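Local coordinates for protein proline dehydrogenase (Bradyrhizobium japonicum USDA 110, PDB 3HAZ) that probably oxidizes proline to glutamate in two steps, pairing an FAD-dependent proline dehydrogenase with an NAD-dependent aldehyde dehydrogenase in a single bifunctional chain, at residues A[672-677]-A[706-711]; A[576-581]-A[620-625]; A[664-669]-A[693-698]. One frame throughout, in Å; residues are numbered along the deposited sequence.

Contact 1 (A[672-677]-A[706-711])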
ATOM      1  N   ALA A 672     -12.570 -32.220  16.289  1.00 23.24           N
ATOM      2  CA  ALA A 672     -11.709 -32.221  15.111  1.00 23.21           C
ATOM      3  C   ALA A 672     -12.355 -33.028  13.987  1.00 20.35           C
ATOM      4  O   ALA A 672     -12.481 -32.544  12.865  1.00 19.81           O
ATOM      5  CB  ALA A 672     -10.349 -32.785  15.442  1.00 21.82           C
ATOM      6  N   ALA A 673     -12.748 -34.262  14.302  1.00 24.36           N
ATOM      7  CA  ALA A 673     -13.396 -35.155  13.340  1.00 19.30           C
ATOM      8  C   ALA A 673     -14.674 -34.528  12.791  1.00 22.17           C
ATOM      9  O   ALA A 673     -14.894 -34.497  11.577  1.00 23.29           O
ATOM     10  CB  ALA A 673     -13.701 -36.504  13.997  1.00 20.74           C
ATOM     11  N   LEU A 674     -15.510 -34.026  13.694  1.00 22.30           N
ATOM     12  CA  LEU A 674     -16.727 -33.314  13.320  1.00 23.50           C
ATOM     13  C   LEU A 674     -16.443 -32.111  12.425  1.00 25.94           C
ATOM     14  O   LEU A 674     -17.124 -31.904  11.408  1.00 22.76           O
ATOM     15  CB  LEU A 674     -17.480 -32.855  14.570  1.00 21.42           C
ATOM     16  CG  LEU A 674     -18.201 -33.920  15.391  1.00 25.48           C
ATOM     17  CD1 LEU A 674     -18.672 -33.327  16.716  1.00 27.47           C
ATOM     18  CD2 LEU A 674     -19.373 -34.536  14.606  1.00 19.78           C
ATOM     19  N   MET A 675     -15.443 -31.312  12.792  1.00 25.07           N
ATOM     20  CA  MET A 675     -15.136 -30.108  12.019  1.00 26.23           C
ATOM     21  C   MET A 675     -14.743 -30.457  10.584  1.00 23.78           C
ATOM     22  O   MET A 675     -15.069 -29.726   9.646  1.00 22.91           O
ATOM     23  CB  MET A 675     -14.043 -29.264  12.687  1.00 26.76           C
ATOM     24  CG  MET A 675     -13.771 -27.947  11.965  1.00 17.09           C
ATOM     25  SD  MET A 675     -15.172 -26.797  12.037  1.00 25.24           S
ATOM     26  CE  MET A 675     -15.210 -26.242  10.332  1.00 26.25           C
ATOM     27  N   ALA A 676     -14.054 -31.580  10.418  1.00 22.42           N
ATOM     28  CA  ALA A 676     -13.604 -32.010   9.097  1.00 19.36           C
ATOM     29  C   ALA A 676     -14.744 -32.561   8.236  1.00 26.41           C
ATOM     30  O   ALA A 676     -14.554 -32.839   7.053  1.00 32.36           O
ATOM     31  CB  ALA A 676     -12.503 -33.037   9.225  1.00 11.73           C
ATOM     32  N   GLY A 677     -15.920 -32.721   8.837  1.00 25.41           N
ATOM     33  CA  GLY A 677     -17.093 -33.159   8.102  1.00 28.34           C
ATOM     34  C   GLY A 677     -17.415 -34.634   8.282  1.00 32.51           C
ATOM     35  O   GLY A 677     -18.196 -35.203   7.526  1.00 34.69           O
ATOM     36  N   LYS A 706     -27.861 -34.948  16.234  1.00 30.33           N
ATOM     37  CA  LYS A 706     -27.892 -36.245  16.903  1.00 38.82           C
ATOM     38  C   LYS A 706     -27.389 -37.350  15.977  1.00 35.92           C
ATOM     39  O   LYS A 706     -26.849 -38.352  16.438  1.00 34.00           O
ATOM     40  CB  LYS A 706     -29.315 -36.582  17.365  1.00 46.41           C
ATOM     41  CG  LYS A 706     -29.917 -35.623  18.383  1.00 46.09           C
ATOM     42  CD  LYS A 706     -29.187 -35.689  19.707  1.00 48.85           C
ATOM     43  CE  LYS A 706     -30.069 -35.217  20.849  1.00 47.33           C
ATOM     44  NZ  LYS A 706     -31.006 -36.288  21.298  1.00 49.39           N
ATOM     45  N   SER A 707     -27.575 -37.166  14.671  1.00 35.22           N
ATOM     46  CA  SER A 707     -27.181 -38.175  13.692  1.00 34.15           C
ATOM     47  C   SER A 707     -25.692 -38.123  13.344  1.00 34.80           C
ATOM     48  O   SER A 707     -25.190 -38.997  12.639  1.00 32.31           O
ATOM     49  CB  SER A 707     -28.022 -38.045  12.419  1.00 32.95           C
ATOM     50  OG  SER A 707     -27.966 -36.723  11.915  1.00 33.94           O
ATOM     51  N   ALA A 708     -24.991 -37.108  13.846  1.00 31.63           N
ATOM     52  CA  ALA A 708     -23.575 -36.937  13.534  1.00 30.71           C
ATOM     53  C   ALA A 708     -22.654 -37.402  14.664  1.00 31.14           C
ATOM     54  O   ALA A 708     -21.452 -37.559  14.461  1.00 29.29           O
ATOM     55  CB  ALA A 708     -23.281 -35.479  13.184  1.00 26.44           C
ATOM     56  N   LEU A 709     -23.217 -37.625  15.847  1.00 31.04           N
ATOM     57  CA  LEU A 709     -22.401 -37.920  17.025  1.00 31.87           C
ATOM     58  C   LEU A 709     -23.074 -38.893  17.989  1.00 31.51           C
ATOM     59  O   LEU A 709     -24.130 -38.589  18.542  1.00 32.11           O
ATOM     60  CB  LEU A 709     -22.060 -36.620  17.767  1.00 27.23           C
ATOM     61  CG  LEU A 709     -21.310 -36.757  19.097  1.00 33.37           C
ATOM     62  CD1 LEU A 709     -19.927 -37.366  18.886  1.00 29.53           C
ATOM     63  CD2 LEU A 709     -21.200 -35.404  19.794  1.00 27.83           C
ATOM     64  N   TYR A 710     -22.447 -40.049  18.201  1.00 31.95           N
ATOM     65  CA  TYR A 710     -22.970 -41.051  19.125  1.00 32.50           C
ATOM     66  C   TYR A 710     -21.952 -41.449  20.187  1.00 38.22           C
ATOM     67  O   TYR A 710     -20.774 -41.643  19.891  1.00 40.28           O
ATOM     68  CB  TYR A 710     -23.444 -42.300  18.368  1.00 29.55           C
ATOM     69  CG  TYR A 710     -24.607 -42.026  17.444  1.00 37.50           C
ATOM     70  CD1 TYR A 710     -24.404 -41.447  16.200  1.00 39.47           C
ATOM     71  CD2 TYR A 710     -25.908 -42.335  17.819  1.00 38.33           C
ATOM     72  CE1 TYR A 710     -25.461 -41.190  15.350  1.00 37.97           C
ATOM     73  CE2 TYR A 710     -26.980 -42.075  16.972  1.00 40.78           C
ATOM     74  CZ  TYR A 710     -26.745 -41.502  15.740  1.00 41.59           C
ATOM     75  OH  TYR A 710     -27.794 -41.233  14.887  1.00 47.78           O
ATOM     76  N   LEU A 711     -22.420 -41.575  21.423  1.00 38.05           N
ATOM     77  CA  LEU A 711     -21.578 -42.054  22.510  1.00 40.17           C
ATOM     78  C   LEU A 711     -21.843 -43.532  22.771  1.00 39.57           C
ATOM     79  O   LEU A 711     -22.986 -43.936  22.977  1.00 37.45           O
ATOM     80  CB  LEU A 711     -21.843 -41.264  23.787  1.00 33.51           C
ATOM     81  CG  LEU A 711     -20.840 -41.532  24.907  1.00 41.23           C
ATOM     82  CD1 LEU A 711     -19.537 -40.793  24.620  1.00 34.40           C
ATOM     83  CD2 LEU A 711     -21.414 -41.118  26.254  1.00 42.73           C
TER
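L674 reaches from the last helical turn of 672-677 to A708 and to L709, the first residue of strand 709-711, a small, buried, apolar helix-to-strand contact in the Rossmann-type NAD-binding part of the aldehyde dehydrogenase module. Strand 709-711 pairs in parallel with strand 679-683, which follows helix 664-675 in the chain, so the contact spans a piece of alternating helix and strand and buries 108 Å² in all. L674 carries one side of it alone. Its CG stands beside the backbone N and anti to the carbonyl carbon (chi1 -73°), which turns the branched end toward the other segment; CD2 comes to A708 and CD1 to the side chain of L709. V680 of the neighbouring strand lies against L674 and L709 alike, and W566 of helix 549-567 touches A708 while its NE1 donates to the carbonyl O of L674. A Schellman motif follows at G677, which takes a positive phi of 101° and whose N bonds to the O of L674 at 3.0 Å. Across the contact itself no hydrogen bond forms; the nearest approach is L674 CD2 to the carbonyl O of A708, 3.7 Å, with A708 CB 4.3 Å from that same methyl.

Contact 2 (A[576-581]-A[620-625])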
ATOM      1  N   ALA A 576     -19.447 -22.855  13.673  1.00 21.85           N
ATOM      2  CA  ALA A 576     -20.311 -22.136  14.598  1.00 27.53           C
ATOM      3  C   ALA A 576     -20.769 -23.052  15.728  1.00 26.82           C
ATOM      4  O   ALA A 576     -20.962 -22.605  16.857  1.00 25.19           O
ATOM      5  CB  ALA A 576     -21.523 -21.535  13.856  1.00 28.13           C
ATOM      6  N   ALA A 577     -20.958 -24.332  15.421  1.00 25.75           N
ATOM      7  CA  ALA A 577     -21.354 -25.297  16.443  1.00 27.08           C
ATOM      8  C   ALA A 577     -20.230 -25.481  17.475  1.00 27.75           C
ATOM      9  O   ALA A 577     -20.472 -25.455  18.684  1.00 23.57           O
ATOM     10  CB  ALA A 577     -21.728 -26.625  15.808  1.00 30.85           C
ATOM     11  N   LEU A 578     -19.006 -25.669  16.992  1.00 21.99           N
ATOM     12  CA  LEU A 578     -17.847 -25.763  17.881  1.00 22.07           C
ATOM     13  C   LEU A 578     -17.730 -24.527  18.774  1.00 24.95           C
ATOM     14  O   LEU A 578     -17.496 -24.641  19.979  1.00 29.21           O
ATOM     15  CB  LEU A 578     -16.555 -25.962  17.079  1.00 25.20           C
ATOM     16  CG  LEU A 578     -16.038 -27.399  16.924  1.00 29.30           C
ATOM     17  CD1 LEU A 578     -17.114 -28.309  16.366  1.00 27.32           C
ATOM     18  CD2 LEU A 578     -14.793 -27.445  16.044  1.00 22.48           C
ATOM     19  N   GLU A 579     -17.902 -23.346  18.183  1.00 21.58           N
ATOM     20  CA  GLU A 579     -17.745 -22.093  18.923  1.00 26.77           C
ATOM     21  C   GLU A 579     -18.847 -21.887  19.961  1.00 31.78           C
ATOM     22  O   GLU A 579     -18.613 -21.294  21.015  1.00 35.08           O
ATOM     23  CB  GLU A 579     -17.652 -20.901  17.966  1.00 24.71           C
ATOM     24  CG  GLU A 579     -16.333 -20.859  17.210  1.00 31.44           C
ATOM     25  CD  GLU A 579     -16.346 -19.943  15.995  1.00 33.97           C
ATOM     26  OE1 GLU A 579     -17.443 -19.565  15.527  1.00 30.74           O
ATOM     27  OE2 GLU A 579     -15.246 -19.607  15.502  1.00 34.66           O
ATOM     28  N   GLN A 580     -20.044 -22.384  19.669  1.00 31.35           N
ATOM     29  CA  GLN A 580     -21.132 -22.332  20.640  1.00 29.27           C
ATOM     30  C   GLN A 580     -20.855 -23.322  21.773  1.00 27.13           C
ATOM     31  O   GLN A 580     -21.211 -23.079  22.925  1.00 27.71           O
ATOM     32  CB  GLN A 580     -22.484 -22.609  19.966  1.00 29.33           C
ATOM     33  CG  GLN A 580     -23.673 -22.738  20.920  1.00 34.23           C
ATOM     34  CD  GLN A 580     -23.964 -21.460  21.690  1.00 34.66           C
ATOM     35  OE1 GLN A 580     -23.374 -20.414  21.427  1.00 35.28           O
ATOM     36  NE2 GLN A 580     -24.882 -21.542  22.648  1.00 35.76           N
ATOM     37  N   ALA A 581     -20.202 -24.431  21.442  1.00 26.00           N
ATOM     38  CA  ALA A 581     -19.815 -25.420  22.442  1.00 28.00           C
ATOM     39  C   ALA A 581     -18.804 -24.821  23.420  1.00 27.44           C
ATOM     40  O   ALA A 581     -18.930 -24.972  24.638  1.00 26.95           O
ATOM     41  CB  ALA A 581     -19.240 -26.657  21.771  1.00 25.00           C
ATOM     42  N   TYR A 620     -10.209 -23.221  18.437  1.00 21.15           N
ATOM     43  CA  TYR A 620      -9.075 -23.380  17.540  1.00 17.14           C
ATOM     44  C   TYR A 620      -9.411 -24.258  16.331  1.00 25.16           C
ATOM     45  O   TYR A 620      -9.111 -23.899  15.190  1.00 21.85           O
ATOM     46  CB  TYR A 620      -7.865 -23.947  18.288  1.00 23.23           C
ATOM     47  CG  TYR A 620      -6.676 -24.173  17.381  1.00 19.65           C
ATOM     48  CD1 TYR A 620      -5.926 -23.104  16.903  1.00 19.49           C
ATOM     49  CD2 TYR A 620      -6.321 -25.452  16.982  1.00 16.24           C
ATOM     50  CE1 TYR A 620      -4.836 -23.311  16.061  1.00 16.50           C
ATOM     51  CE2 TYR A 620      -5.241 -25.667  16.141  1.00 19.76           C
ATOM     52  CZ  TYR A 620      -4.506 -24.595  15.685  1.00 17.62           C
ATOM     53  OH  TYR A 620      -3.441 -24.824  14.847  1.00 25.43           O
ATOM     54  N   TYR A 621     -10.032 -25.409  16.570  1.00 20.49           N
ATOM     55  CA  TYR A 621     -10.458 -26.236  15.446  1.00 24.25           C
ATOM     56  C   TYR A 621     -11.525 -25.526  14.605  1.00 23.96           C
ATOM     57  O   TYR A 621     -11.580 -25.690  13.381  1.00 21.93           O
ATOM     58  CB  TYR A 621     -10.926 -27.624  15.904  1.00 20.06           C
ATOM     59  CG  TYR A 621      -9.804 -28.460  16.477  1.00 22.56           C
ATOM     60  CD1 TYR A 621      -8.501 -28.314  16.010  1.00 16.51           C
ATOM     61  CD2 TYR A 621     -10.045 -29.399  17.474  1.00 17.73           C
ATOM     62  CE1 TYR A 621      -7.463 -29.067  16.534  1.00 18.25           C
ATOM     63  CE2 TYR A 621      -9.014 -30.161  18.000  1.00 22.10           C
ATOM     64  CZ  TYR A 621      -7.725 -29.988  17.527  1.00 17.96           C
ATOM     65  OH  TYR A 621      -6.694 -30.741  18.045  1.00 17.21           O
ATOM     66  N   ALA A 622     -12.365 -24.722  15.250  1.00 17.46           N
ATOM     67  CA  ALA A 622     -13.350 -23.964  14.484  1.00 20.80           C
ATOM     68  C   ALA A 622     -12.621 -23.005  13.552  1.00 25.02           C
ATOM     69  O   ALA A 622     -12.966 -22.884  12.376  1.00 26.01           O
ATOM     70  CB  ALA A 622     -14.306 -23.214  15.401  1.00 18.20           C
ATOM     71  N   ALA A 623     -11.593 -22.343  14.079  1.00 25.78           N
ATOM     72  CA  ALA A 623     -10.847 -21.346  13.315  1.00 21.44           C
ATOM     73  C   ALA A 623     -10.037 -21.973  12.183  1.00 21.61           C
ATOM     74  O   ALA A 623     -10.038 -21.468  11.064  1.00 22.24           O
ATOM     75  CB  ALA A 623      -9.936 -20.526  14.243  1.00 23.16           C
ATOM     76  N   GLN A 624      -9.324 -23.057  12.482  1.00 23.44           N
ATOM     77  CA  GLN A 624      -8.574 -23.778  11.457  1.00 21.72           C
ATOM     78  C   GLN A 624      -9.548 -24.411  10.466  1.00 24.16           C
ATOM     79  O   GLN A 624      -9.267 -24.505   9.273  1.00 20.29           O
ATOM     80  CB  GLN A 624      -7.681 -24.862  12.076  1.00 21.60           C
ATOM     81  CG  GLN A 624      -6.571 -24.337  12.991  1.00 25.54           C
ATOM     82  CD  GLN A 624      -5.638 -23.360  12.293  1.00 30.64           C
ATOM     83  OE1 GLN A 624      -5.526 -22.200  12.690  1.00 38.40           O
ATOM     84  NE2 GLN A 624      -4.967 -23.823  11.248  1.00 29.20           N
ATOM     85  N   GLY A 625     -10.697 -24.843  10.973  1.00 21.37           N
ATOM     86  CA  GLY A 625     -11.725 -25.424  10.129  1.00 24.90           C
ATOM     87  C   GLY A 625     -12.191 -24.501   9.016  1.00 26.89           C
ATOM     88  O   GLY A 625     -12.364 -24.940   7.875  1.00 26.27           O
TER
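Segments 576-581 and 620-625 are short pieces of two long helices that run nearly antiparallel, their N-to-C directions 161° apart and their axes approaching to 8.5 Å. The register centres on L578 and A622, whose CA atoms are 5.9 Å apart, a close spacing consistent with the small side chain of A622. Helices 571-587 and 604-629 here form an antiparallel pair within the aldehyde dehydrogenase module, and helix 664-675 packs beside both, with T671 touching L578 and Y621.

A622 points its methyl at the opposite helix, where L578 and E579 receive it. L578 CB meets A622 CB at 3.9 Å, and the leucine's CD2 goes further, reaching the backbone at A622 N (3.7 Å) and, alongside it, the CB of Y621. E579 takes the other part of the methyl: its CG lies 3.6 Å from A622 CB, and the carboxylate edges the same methyl through OE2. CG of E579 sits beside the backbone N (chi1 -72°) and the chain beyond it is extended, which carries the carboxylate across toward the neighbouring helix, where OE2 lies 3.7 Å from A622 CB. One turn further along helix 604-629, R626 forms a salt bridge with that OE2. Y621 contributes just its CB here; its ring leads away to meet Y973 and F617, and its OH is hydrogen-bonded to the backbone N of G969.

Between the segments the chemistry is therefore that of apolar contact without hydrogen bonds, whereas a charged link to R626 joins the same two helices on the partly exposed side of the pair. That pairing would be expected to stabilise the ionised carboxylate and to limit the swing of the E579 side chain.

Contact 3 (A[664-669]-A[693-698])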
ATOM      1  N   ALA A 664     -11.081 -32.740  27.828  1.00 24.74           N
ATOM      2  CA  ALA A 664     -10.413 -31.973  26.772  1.00 23.91           C
ATOM      3  C   ALA A 664      -9.938 -32.829  25.603  1.00 22.22           C
ATOM      4  O   ALA A 664     -10.107 -32.453  24.447  1.00 26.53           O
ATOM      5  CB  ALA A 664      -9.256 -31.145  27.338  1.00 16.88           C
ATOM      6  N   ILE A 665      -9.333 -33.970  25.901  1.00 24.63           N
ATOM      7  CA  ILE A 665      -8.863 -34.859  24.850  1.00 25.58           C
ATOM      8  C   ILE A 665     -10.056 -35.528  24.196  1.00 29.08           C
ATOM      9  O   ILE A 665     -10.080 -35.732  22.981  1.00 29.20           O
ATOM     10  CB  ILE A 665      -7.892 -35.917  25.401  1.00 25.17           C
ATOM     11  CG1 ILE A 665      -6.534 -35.275  25.672  1.00 29.87           C
ATOM     12  CG2 ILE A 665      -7.738 -37.075  24.414  1.00 21.08           C
ATOM     13  CD1 ILE A 665      -5.492 -36.254  26.134  1.00 35.11           C
ATOM     14  N   PHE A 666     -11.053 -35.857  25.012  1.00 31.01           N
ATOM     15  CA  PHE A 666     -12.313 -36.367  24.496  1.00 29.50           C
ATOM     16  C   PHE A 666     -12.882 -35.415  23.449  1.00 30.70           C
ATOM     17  O   PHE A 666     -13.154 -35.821  22.319  1.00 29.94           O
ATOM     18  CB  PHE A 666     -13.334 -36.578  25.618  1.00 30.44           C
ATOM     19  CG  PHE A 666     -14.691 -36.987  25.119  1.00 23.19           C
ATOM     20  CD1 PHE A 666     -14.973 -38.318  24.854  1.00 23.57           C
ATOM     21  CD2 PHE A 666     -15.671 -36.034  24.874  1.00 25.05           C
ATOM     22  CE1 PHE A 666     -16.220 -38.700  24.373  1.00 25.41           C
ATOM     23  CE2 PHE A 666     -16.923 -36.406  24.389  1.00 27.85           C
ATOM     24  CZ  PHE A 666     -17.196 -37.739  24.138  1.00 24.25           C
ATOM     25  N   LEU A 667     -13.050 -34.151  23.831  1.00 28.40           N
ATOM     26  CA  LEU A 667     -13.639 -33.141  22.951  1.00 26.42           C
ATOM     27  C   LEU A 667     -12.713 -32.722  21.815  1.00 23.39           C
ATOM     28  O   LEU A 667     -13.171 -32.438  20.712  1.00 27.14           O
ATOM     29  CB  LEU A 667     -14.067 -31.907  23.752  1.00 27.78           C
ATOM     30  CG  LEU A 667     -15.413 -32.032  24.464  1.00 27.52           C
ATOM     31  CD1 LEU A 667     -15.742 -30.765  25.238  1.00 24.89           C
ATOM     32  CD2 LEU A 667     -16.502 -32.344  23.446  1.00 29.37           C
ATOM     33  N   GLY A 668     -11.415 -32.669  22.092  1.00 22.40           N
ATOM     34  CA  GLY A 668     -10.448 -32.332  21.066  1.00 22.96           C
ATOM     35  C   GLY A 668     -10.580 -33.268  19.874  1.00 24.61           C
ATOM     36  O   GLY A 668     -10.754 -32.826  18.739  1.00 20.24           O
ATOM     37  N   GLN A 669     -10.507 -34.568  20.139  1.00 22.04           N
ATOM     38  CA  GLN A 669     -10.588 -35.571  19.085  1.00 22.07           C
ATOM     39  C   GLN A 669     -11.940 -35.529  18.385  1.00 22.50           C
ATOM     40  O   GLN A 669     -12.017 -35.621  17.165  1.00 19.13           O
ATOM     41  CB  GLN A 669     -10.340 -36.967  19.660  1.00 24.43           C
ATOM     42  CG  GLN A 669      -8.975 -37.114  20.312  1.00 20.64           C
ATOM     43  CD  GLN A 669      -8.641 -38.545  20.651  1.00 25.21           C
ATOM     44  OE1 GLN A 669      -7.528 -39.000  20.405  1.00 29.60           O
ATOM     45  NE2 GLN A 669      -9.604 -39.270  21.215  1.00 26.65           N
ATOM     46  N   ARG A 693     -20.439 -38.204  28.563  1.00 27.62           N
ATOM     47  CA  ARG A 693     -21.857 -38.086  28.240  1.00 31.24           C
ATOM     48  C   ARG A 693     -22.335 -36.633  28.366  1.00 29.55           C
ATOM     49  O   ARG A 693     -23.124 -36.163  27.551  1.00 34.99           O
ATOM     50  CB  ARG A 693     -22.709 -39.027  29.106  1.00 33.34           C
ATOM     51  CG  ARG A 693     -24.166 -39.126  28.642  1.00 47.55           C
ATOM     52  CD  ARG A 693     -24.915 -40.289  29.294  1.00 57.96           C
ATOM     53  NE  ARG A 693     -25.000 -40.146  30.744  1.00 65.86           N
ATOM     54  CZ  ARG A 693     -25.763 -40.902  31.529  1.00 73.46           C
ATOM     55  NH1 ARG A 693     -26.516 -41.858  31.003  1.00 72.43           N
ATOM     56  NH2 ARG A 693     -25.775 -40.696  32.840  1.00 79.22           N
ATOM     57  N   GLU A 694     -21.849 -35.925  29.384  1.00 29.12           N
ATOM     58  CA  GLU A 694     -22.187 -34.514  29.548  1.00 36.20           C
ATOM     59  C   GLU A 694     -21.667 -33.691  28.367  1.00 35.03           C
ATOM     60  O   GLU A 694     -22.360 -32.815  27.853  1.00 34.11           O
ATOM     61  CB  GLU A 694     -21.614 -33.966  30.857  1.00 36.76           C
ATOM     62  CG  GLU A 694     -22.276 -34.518  32.114  1.00 55.40           C
ATOM     63  CD  GLU A 694     -23.561 -33.791  32.475  1.00 65.91           C
ATOM     64  OE1 GLU A 694     -24.116 -33.081  31.611  1.00 64.04           O
ATOM     65  OE2 GLU A 694     -24.015 -33.928  33.632  1.00 75.17           O
ATOM     66  N   ALA A 695     -20.444 -33.982  27.942  1.00 27.84           N
ATOM     67  CA  ALA A 695     -19.833 -33.276  26.824  1.00 29.76           C
ATOM     68  C   ALA A 695     -20.631 -33.477  25.536  1.00 32.93           C
ATOM     69  O   ALA A 695     -20.937 -32.520  24.822  1.00 34.13           O
ATOM     70  CB  ALA A 695     -18.390 -33.731  26.637  1.00 22.16           C
ATOM     71  N   VAL A 696     -20.963 -34.729  25.241  1.00 35.64           N
ATOM     72  CA  VAL A 696     -21.744 -35.049  24.053  1.00 34.73           C
ATOM     73  C   VAL A 696     -23.089 -34.321  24.057  1.00 35.33           C
ATOM     74  O   VAL A 696     -23.483 -33.730  23.051  1.00 31.27           O
ATOM     75  CB  VAL A 696     -21.960 -36.573  23.911  1.00 33.86           C
ATOM     76  CG1 VAL A 696     -23.018 -36.874  22.854  1.00 30.50           C
ATOM     77  CG2 VAL A 696     -20.643 -37.261  23.568  1.00 29.27           C
ATOM     78  N   ALA A 697     -23.791 -34.357  25.185  1.00 34.32           N
ATOM     79  CA  ALA A 697     -25.073 -33.664  25.278  1.00 39.63           C
ATOM     80  C   ALA A 697     -24.869 -32.169  25.047  1.00 37.68           C
ATOM     81  O   ALA A 697     -25.706 -31.498  24.441  1.00 35.58           O
ATOM     82  CB  ALA A 697     -25.740 -33.924  26.633  1.00 37.78           C
ATOM     83  N   LEU A 698     -23.739 -31.655  25.517  1.00 29.94           N
ATOM     84  CA  LEU A 698     -23.425 -30.246  25.327  1.00 29.02           C
ATOM     85  C   LEU A 698     -23.174 -29.938  23.853  1.00 26.47           C
ATOM     86  O   LEU A 698     -23.608 -28.903  23.347  1.00 33.90           O
ATOM     87  CB  LEU A 698     -22.220 -29.836  26.188  1.00 34.10           C
ATOM     88  CG  LEU A 698     -21.805 -28.361  26.166  1.00 30.59           C
ATOM     89  CD1 LEU A 698     -21.061 -27.981  27.444  1.00 32.85           C
ATOM     90  CD2 LEU A 698     -20.962 -28.049  24.935  1.00 35.40           C
TER
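With its CG set anti to the backbone N (chi1 175°), F666 projects its ring from helix 664-669 to meet A695 and V696 on helix 693-698. L667, next in the chain, takes the other course: chi1 of -81° leaves its CG beside the backbone N and brings CD2 across to the same alanine. The methyl of A695 thus receives two side chains, F666 CE2 at 3.8 Å and L667 CD2 at 4.0 Å, the ring approaching it obliquely. V696 meets the phenyl group at its edge, near the ring plane, with CG2 3.5 Å from F666 CZ, and the two side chains cross at about a right angle.

Both helices belong to the Rossmann-type alpha/beta part of the aldehyde dehydrogenase module and are separated in the chain by strand 679-683. Their short segments are inclined at 37°, with axes 10.5 Å apart. L711 of strand 709-711 touches both F666 and V696, continuing the apolar cluster onto the sheet. The cofactor lies close by: F666 also packs on S657, an NAD-binding residue, while I665 touches the bound NAD itself. L667 continues to L585 of helix 571-587, and L698 packs against that same residue from helix 689-702.

Overall arrangement
All three contacts are buried and mainly apolar, and none has a hydrogen bond between its segments. Helix 664-675 unites them: contact 3 uses its first turns, contact 1 its last, and contact 2 lies against it, with M675 CB touching L578 CD2 at 3.9 Å. Contacts 1 and 3 also share a boundary where L709 of the strand packs on V696 and L711 CD2 meets R693 CA; their segments alternate along the chain, whereas contact 2 closes before either begins. Place sets the chemistry apart: aliphatic in contact 1, aromatic and nearest the bound NAD in contact 3, and edged by a partly exposed, charged side chain in contact 2.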